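Local coordinates for salicylic acid-binding protein 2 (PDB 1Y7I) that hydrolyses methyl salicylate to salicylic acid and methanol, as part of the signalling that activates systemic acquired resistance in tobacco, at residues Phe117-Tyr122 against Leu181-Leu186. Numbering follows the deposited sequence.
Sequences FVLEQY and LFMEDL
Leu119 points from helix 117-124 toward residues 181-186 and carries most of this contact. Its CB and CD1 both touch the selenium of Met183, a selenomethionine here. SE lies 3.8 Å from Leu119 CB, with CD1 almost as near. CD1 of Leu119 also reaches two other residues. It lies 3.8 Å from the backbone O of Leu181 and 3.9 Å from CD1 of Leu186. The other methyl of Leu119, CD2, meets CD2 of Leu181 more loosely at 4.4 Å. One leucine end thus fits among Leu181, Met183 and Leu186. The side chains that meet in this inner part are all apolar, and one backbone carbonyl, Leu181 O, lies against Leu119 CD1. No hydrogen bond joins the two segments.

Met183 starts off alongside helix 117-124 rather than at it. Its CG stands anti to the carbonyl carbon (chi1 -65°), and further bends at chi2 and chi3 bring SE and CE across to Leu119 and Glu120. On this partly exposed side the packing is thin. The methyl CE lies 3.6 Å from Glu120 OE2, and Glu120 makes no other close contact here. Its other carboxylate oxygen, OE1, is hydrogen-bonded to Ser116 OG, which ties the group back to the start of its own helix.

Outside the two segments, Leu119 also packs on Phe107, and Leu181 on Met149 of strand 147-150. Leu181 and Tyr122 both touch the bound salicylate. The contact therefore joins two helices of the region between strands 98-104 and 202-207, the cap of this alpha/beta hydrolase, beside the salicylate pocket over the catalytic Ser81.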
loop_
_atom_site.group_PDB
_atom_site.type_symbol
_atom_site.label_atom_id
_atom_site.label_comp_id
_atom_site.label_asym_id
_atom_site.label_seq_id
_atom_site.Cartn_x
_atom_site.Cartn_y
_atom_site.Cartn_z
ATOM N N PHE B 117 -25.464 -2.703 16.978
ATOM C CA PHE B 117 -26.692 -3.071 16.269
ATOM C C PHE B 117 -26.500 -3.429 14.800
ATOM O O PHE B 117 -26.764 -4.562 14.397
ATOM C CB PHE B 117 -27.739 -1.947 16.379
ATOM C CG PHE B 117 -29.091 -2.308 15.805
ATOM C CD1 PHE B 117 -29.870 -3.306 16.385
ATOM C CD2 PHE B 117 -29.587 -1.648 14.686
ATOM C CE1 PHE B 117 -31.127 -3.641 15.857
ATOM C CE2 PHE B 117 -30.840 -1.975 14.150
ATOM C CZ PHE B 117 -31.609 -2.972 14.739
ATOM N N VAL B 118 -26.038 -2.471 14.002
ATOM C CA VAL B 118 -25.851 -2.695 12.569
ATOM C C VAL B 118 -24.985 -3.906 12.241
ATOM O O VAL B 118 -25.276 -4.649 11.302
ATOM C CB VAL B 118 -25.249 -1.452 11.885
ATOM C CG1 VAL B 118 -25.231 -1.647 10.384
ATOM C CG2 VAL B 118 -26.057 -0.226 12.248
ATOM N N LEU B 119 -23.917 -4.098 13.010
ATOM C CA LEU B 119 -23.023 -5.232 12.805
ATOM C C LEU B 119 -23.709 -6.525 13.230
ATOM O O LEU B 119 -23.470 -7.592 12.659
ATOM C CB LEU B 119 -21.742 -5.045 13.615
ATOM C CG LEU B 119 -20.870 -3.876 13.162
ATOM C CD1 LEU B 119 -19.746 -3.638 14.161
ATOM C CD2 LEU B 119 -20.320 -4.183 11.778
ATOM N N GLU B 120 -24.570 -6.417 14.234
ATOM C CA GLU B 120 -25.293 -7.572 14.750
ATOM C C GLU B 120 -26.260 -8.076 13.683
ATOM O O GLU B 120 -26.296 -9.267 13.365
ATOM C CB GLU B 120 -26.073 -7.175 16.003
ATOM C CG GLU B 120 -26.168 -8.263 17.049
ATOM C CD GLU B 120 -25.166 -8.063 18.169
ATOM O OE1 GLU B 120 -25.282 -7.048 18.896
ATOM O OE2 GLU B 120 -24.261 -8.917 18.322
ATOM N N GLN B 121 -27.044 -7.155 13.135
ATOM C CA GLN B 121 -28.016 -7.484 12.103
ATOM C C GLN B 121 -27.332 -8.138 10.906
ATOM O O GLN B 121 -27.853 -9.092 10.326
ATOM C CB GLN B 121 -28.752 -6.217 11.663
ATOM C CG GLN B 121 -29.446 -5.483 12.806
ATOM C CD GLN B 121 -30.601 -6.271 13.399
ATOM O OE1 GLN B 121 -30.668 -6.482 14.613
ATOM N NE2 GLN B 121 -31.526 -6.701 12.544
ATOM N N TYR B 122 -26.159 -7.625 10.545
ATOM C CA TYR B 122 -25.400 -8.160 9.418
ATOM C C TYR B 122 -25.092 -9.640 9.631
ATOM O O TYR B 122 -25.316 -10.466 8.747
ATOM C CB TYR B 122 -24.090 -7.380 9.248
ATOM C CG TYR B 122 -23.160 -7.962 8.209
ATOM C CD1 TYR B 122 -23.445 -7.862 6.849
ATOM C CD2 TYR B 122 -22.008 -8.645 8.589
ATOM C CE1 TYR B 122 -22.604 -8.433 5.893
ATOM C CE2 TYR B 122 -21.163 -9.219 7.644
ATOM C CZ TYR B 122 -21.463 -9.112 6.302
ATOM O OH TYR B 122 -20.623 -9.682 5.377
ATOM N N LEU B 181 -13.896 -6.138 14.398
ATOM C CA LEU B 181 -15.214 -5.523 14.428
ATOM C C LEU B 181 -15.466 -4.904 15.795
ATOM O O LEU B 181 -16.415 -4.143 15.972
ATOM C CB LEU B 181 -16.298 -6.555 14.114
ATOM C CG LEU B 181 -16.263 -7.134 12.700
ATOM C CD1 LEU B 181 -17.465 -8.039 12.482
ATOM C CD2 LEU B 181 -16.272 -5.984 11.682
ATOM N N PHE B 182 -14.615 -5.234 16.763
ATOM C CA PHE B 182 -14.750 -4.679 18.106
ATOM C C PHE B 182 -16.144 -4.875 18.689
ATOM O O PHE B 182 -16.701 -3.969 19.310
ATOM C CB PHE B 182 -14.411 -3.192 18.061
ATOM C CG PHE B 182 -13.044 -2.912 17.517
ATOM C CD1 PHE B 182 -11.914 -3.148 18.295
ATOM C CD2 PHE B 182 -12.878 -2.472 16.206
ATOM C CE1 PHE B 182 -10.638 -2.955 17.777
ATOM C CE2 PHE B 182 -11.604 -2.277 15.678
ATOM C CZ PHE B 182 -10.481 -2.519 16.465
HETATM N N MSE B 183 -16.700 -6.065 18.490
HETATM C CA MSE B 183 -18.034 -6.380 18.986
HETATM C C MSE B 183 -18.167 -6.214 20.496
HETATM O O MSE B 183 -19.130 -5.622 20.973
HETATM C CB MSE B 183 -18.413 -7.811 18.596
HETATM C CG MSE B 183 -18.559 -8.022 17.095
HETATM SE SE MSE B 183 -19.941 -6.899 16.336
HETATM C CE MSE B 183 -21.376 -8.196 16.208
ATOM N N GLU B 184 -17.204 -6.736 21.246
ATOM C CA GLU B 184 -17.262 -6.638 22.698
ATOM C C GLU B 184 -17.463 -5.199 23.152
ATOM O O GLU B 184 -18.285 -4.919 24.023
ATOM C CB GLU B 184 -15.989 -7.211 23.328
ATOM C CG GLU B 184 -15.693 -8.661 22.946
ATOM C CD GLU B 184 -15.038 -8.787 21.582
ATOM O OE1 GLU B 184 -14.864 -9.932 21.106
ATOM O OE2 GLU B 184 -14.691 -7.741 20.987
ATOM N N ASP B 185 -16.719 -4.282 22.548
ATOM C CA ASP B 185 -16.817 -2.877 22.905
ATOM C C ASP B 185 -18.132 -2.220 22.483
ATOM O O ASP B 185 -18.783 -1.528 23.276
ATOM C CB ASP B 185 -15.636 -2.119 22.304
ATOM C CG ASP B 185 -15.845 -0.625 22.309
ATOM O OD1 ASP B 185 -16.282 -0.085 23.350
ATOM O OD2 ASP B 185 -15.573 0.010 21.270
ATOM N N LEU B 186 -18.529 -2.452 21.238
ATOM C CA LEU B 186 -19.752 -1.860 20.706
ATOM C C LEU B 186 -21.045 -2.506 21.200
ATOM O O LEU B 186 -22.058 -1.826 21.348
ATOM C CB LEU B 186 -19.710 -1.897 19.174
ATOM C CG LEU B 186 -18.567 -1.108 18.532
ATOM C CD1 LEU B 186 -18.391 -1.542 17.099
ATOM C CD2 LEU B 186 -18.847 0.385 18.622
#